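Local coordinates for protein amine Dehydrogenase (Pseudomonas putida, PDB 1JMX) that probably oxidises primary amines as one subunit of a quinohemoprotein amine dehydrogenase, folded as a seven-bladed beta-propeller, at residues H11-V16 against L23-V28. Numbering follows the deposited sequence.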
loop_
_atom_site.group_PDB
_atom_site.type_symbol
_atom_site.label_atom_id
_atom_site.label_comp_id
_atom_site.label_asym_id
_atom_site.label_seq_id
_atom_site.Cartn_x
_atom_site.Cartn_y
_atom_site.Cartn_z
ATOM N N HIS B 11 19.129 17.818 38.378
ATOM C CA HIS B 11 18.615 18.412 37.148
ATOM C C HIS B 11 17.753 17.452 36.366
ATOM O O HIS B 11 18.066 16.270 36.258
ATOM C CB HIS B 11 19.752 18.857 36.240
ATOM C CG HIS B 11 20.389 20.137 36.658
ATOM N ND1 HIS B 11 20.952 21.012 35.759
ATOM C CD2 HIS B 11 20.579 20.676 37.882
ATOM C CE1 HIS B 11 21.469 22.036 36.409
ATOM N NE2 HIS B 11 21.257 21.854 37.700
ATOM N N GLU B 12 16.700 17.992 35.766
ATOM C CA GLU B 12 15.783 17.206 34.959
ATOM C C GLU B 12 16.285 17.116 33.521
ATOM O O GLU B 12 16.789 18.090 32.973
ATOM C CB GLU B 12 14.397 17.826 35.002
ATOM C CG GLU B 12 13.334 16.979 34.346
ATOM C CD GLU B 12 11.960 17.329 34.843
ATOM O OE1 GLU B 12 11.760 18.483 35.273
ATOM O OE2 GLU B 12 11.092 16.441 34.831
ATOM N N TYR B 13 16.151 15.941 32.920
ATOM C CA TYR B 13 16.609 15.726 31.556
ATOM C C TYR B 13 15.632 14.885 30.768
ATOM O O TYR B 13 14.763 14.222 31.337
ATOM C CB TYR B 13 17.971 15.038 31.549
ATOM C CG TYR B 13 19.085 15.883 32.121
ATOM C CD1 TYR B 13 19.568 15.657 33.415
ATOM C CD2 TYR B 13 19.662 16.900 31.369
ATOM C CE1 TYR B 13 20.601 16.426 33.937
ATOM C CE2 TYR B 13 20.693 17.673 31.882
ATOM C CZ TYR B 13 21.159 17.431 33.166
ATOM O OH TYR B 13 22.184 18.200 33.656
ATOM N N MET B 14 15.795 14.910 29.451
ATOM C CA MET B 14 14.943 14.153 28.547
ATOM C C MET B 14 15.774 13.567 27.427
ATOM O O MET B 14 16.598 14.257 26.831
ATOM C CB MET B 14 13.870 15.052 27.935
ATOM C CG MET B 14 13.040 14.378 26.838
ATOM S SD MET B 14 11.931 15.532 25.991
ATOM C CE MET B 14 10.520 15.355 26.999
ATOM N N ILE B 15 15.591 12.281 27.162
ATOM C CA ILE B 15 16.317 11.660 26.073
ATOM C C ILE B 15 15.380 11.383 24.913
ATOM O O ILE B 15 14.206 11.059 25.103
ATOM C CB ILE B 15 17.020 10.358 26.472
ATOM C CG1 ILE B 15 16.012 9.329 26.987
ATOM C CG2 ILE B 15 18.113 10.648 27.470
ATOM C CD1 ILE B 15 16.597 7.926 27.103
ATOM N N VAL B 16 15.905 11.579 23.710
ATOM C CA VAL B 16 15.167 11.340 22.481
ATOM C C VAL B 16 16.163 10.856 21.442
ATOM O O VAL B 16 17.302 11.313 21.403
ATOM C CB VAL B 16 14.462 12.627 21.924
ATOM C CG1 VAL B 16 13.318 13.049 22.817
ATOM C CG2 VAL B 16 15.455 13.769 21.762
ATOM N N LEU B 23 21.419 10.132 20.064
ATOM C CA LEU B 23 20.663 10.079 21.299
ATOM C C LEU B 23 21.007 11.448 21.850
ATOM O O LEU B 23 22.176 11.769 22.042
ATOM C CB LEU B 23 21.162 8.977 22.235
ATOM C CG LEU B 23 20.413 8.808 23.566
ATOM C CD1 LEU B 23 20.657 7.416 24.117
ATOM C CD2 LEU B 23 20.844 9.863 24.589
ATOM N N HIS B 24 19.996 12.284 22.018
ATOM C CA HIS B 24 20.204 13.626 22.525
ATOM C C HIS B 24 19.687 13.772 23.930
ATOM O O HIS B 24 18.686 13.165 24.301
ATOM C CB HIS B 24 19.495 14.637 21.633
ATOM C CG HIS B 24 19.917 14.570 20.204
ATOM N ND1 HIS B 24 19.114 14.051 19.215
ATOM C CD2 HIS B 24 21.068 14.943 19.598
ATOM C CE1 HIS B 24 19.752 14.107 18.060
ATOM N NE2 HIS B 24 20.940 14.642 18.266
ATOM N N VAL B 25 20.395 14.565 24.719
ATOM C CA VAL B 25 19.989 14.837 26.084
ATOM C C VAL B 25 19.475 16.271 26.067
ATOM O O VAL B 25 20.171 17.190 25.634
ATOM C CB VAL B 25 21.163 14.709 27.080
ATOM C CG1 VAL B 25 20.671 14.961 28.493
ATOM C CG2 VAL B 25 21.784 13.329 26.986
ATOM N N VAL B 26 18.223 16.436 26.466
ATOM C CA VAL B 26 17.597 17.741 26.502
ATOM C C VAL B 26 17.523 18.225 27.939
ATOM O O VAL B 26 17.062 17.511 28.825
ATOM C CB VAL B 26 16.166 17.706 25.889
ATOM C CG1 VAL B 26 15.432 19.027 26.144
ATOM C CG2 VAL B 26 16.248 17.443 24.387
ATOM N N ASP B 27 18.074 19.405 28.180
ATOM C CA ASP B 27 18.018 19.986 29.497
ATOM C C ASP B 27 16.619 20.596 29.575
ATOM O O ASP B 27 16.319 21.581 28.902
ATOM C CB ASP B 27 19.095 21.052 29.647
ATOM C CG ASP B 27 19.074 21.696 31.006
ATOM O OD1 ASP B 27 18.685 22.877 31.108
ATOM O OD2 ASP B 27 19.419 21.008 31.977
ATOM N N VAL B 28 15.752 19.966 30.359
ATOM C CA VAL B 28 14.372 20.412 30.508
ATOM C C VAL B 28 14.195 21.832 31.056
ATOM O O VAL B 28 13.232 22.509 30.706
ATOM C CB VAL B 28 13.568 19.404 31.357
ATOM C CG1 VAL B 28 12.152 19.909 31.629
ATOM C CG2 VAL B 28 13.514 18.067 30.640
HETATM O O HOH W 1 21.946 20.836 32.966
HETATM O O HOH W 2 17.208 20.659 33.378
#
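Near the open end of an antiparallel hairpin, Tyr13 crosses the side chains of Val25 and Asp27 obliquely, with CG anti to its own carbonyl carbon (chi1 -66°), so that CD2 and CE2 turn to the partner strand 23-27. CD2 meets Val25 CG1 at 3.6 Å, and the next ring carbon, CE2, comes within 3.6 Å of Asp27 OD2, the carboxylate plane turned 62° from the ring. The carboxylate gets there because Asp27 CG is anti to its backbone N. One water donates to OD2 and also hydrogen-bonds Tyr13 OH, 2.7 Å from the water, and His11 ND1; a second water links Glu12 O to OD2, its bond to OD2 being weak. Tyr13 OH is held further by Lys8 N and Asp27 OD1 by Ser30 OG, while Tyr34 of strand 32-38 packs edge-to-face with the ring. An alanine here removes the ring and hydroxyl, with their contacts to Val25, Tyr34, Lys8 N and the water, and would probably loosen the hairpin's open end. On the other face Met14 CB lies 4.1 Å from Val26 CB, beside Val28 CG2, and Val28 also crosses the extended Glu12 chain obliquely, its CB and CG2 against Glu12 CG. Backbone bonds fix this register: Val26 N reaches Met14 O at 2.7 Å. These inner strands of a four-stranded propeller blade thus combine apolar pairs with a hydrated, polar end, where the nearby carboxylate would tend to favour a protonated His11.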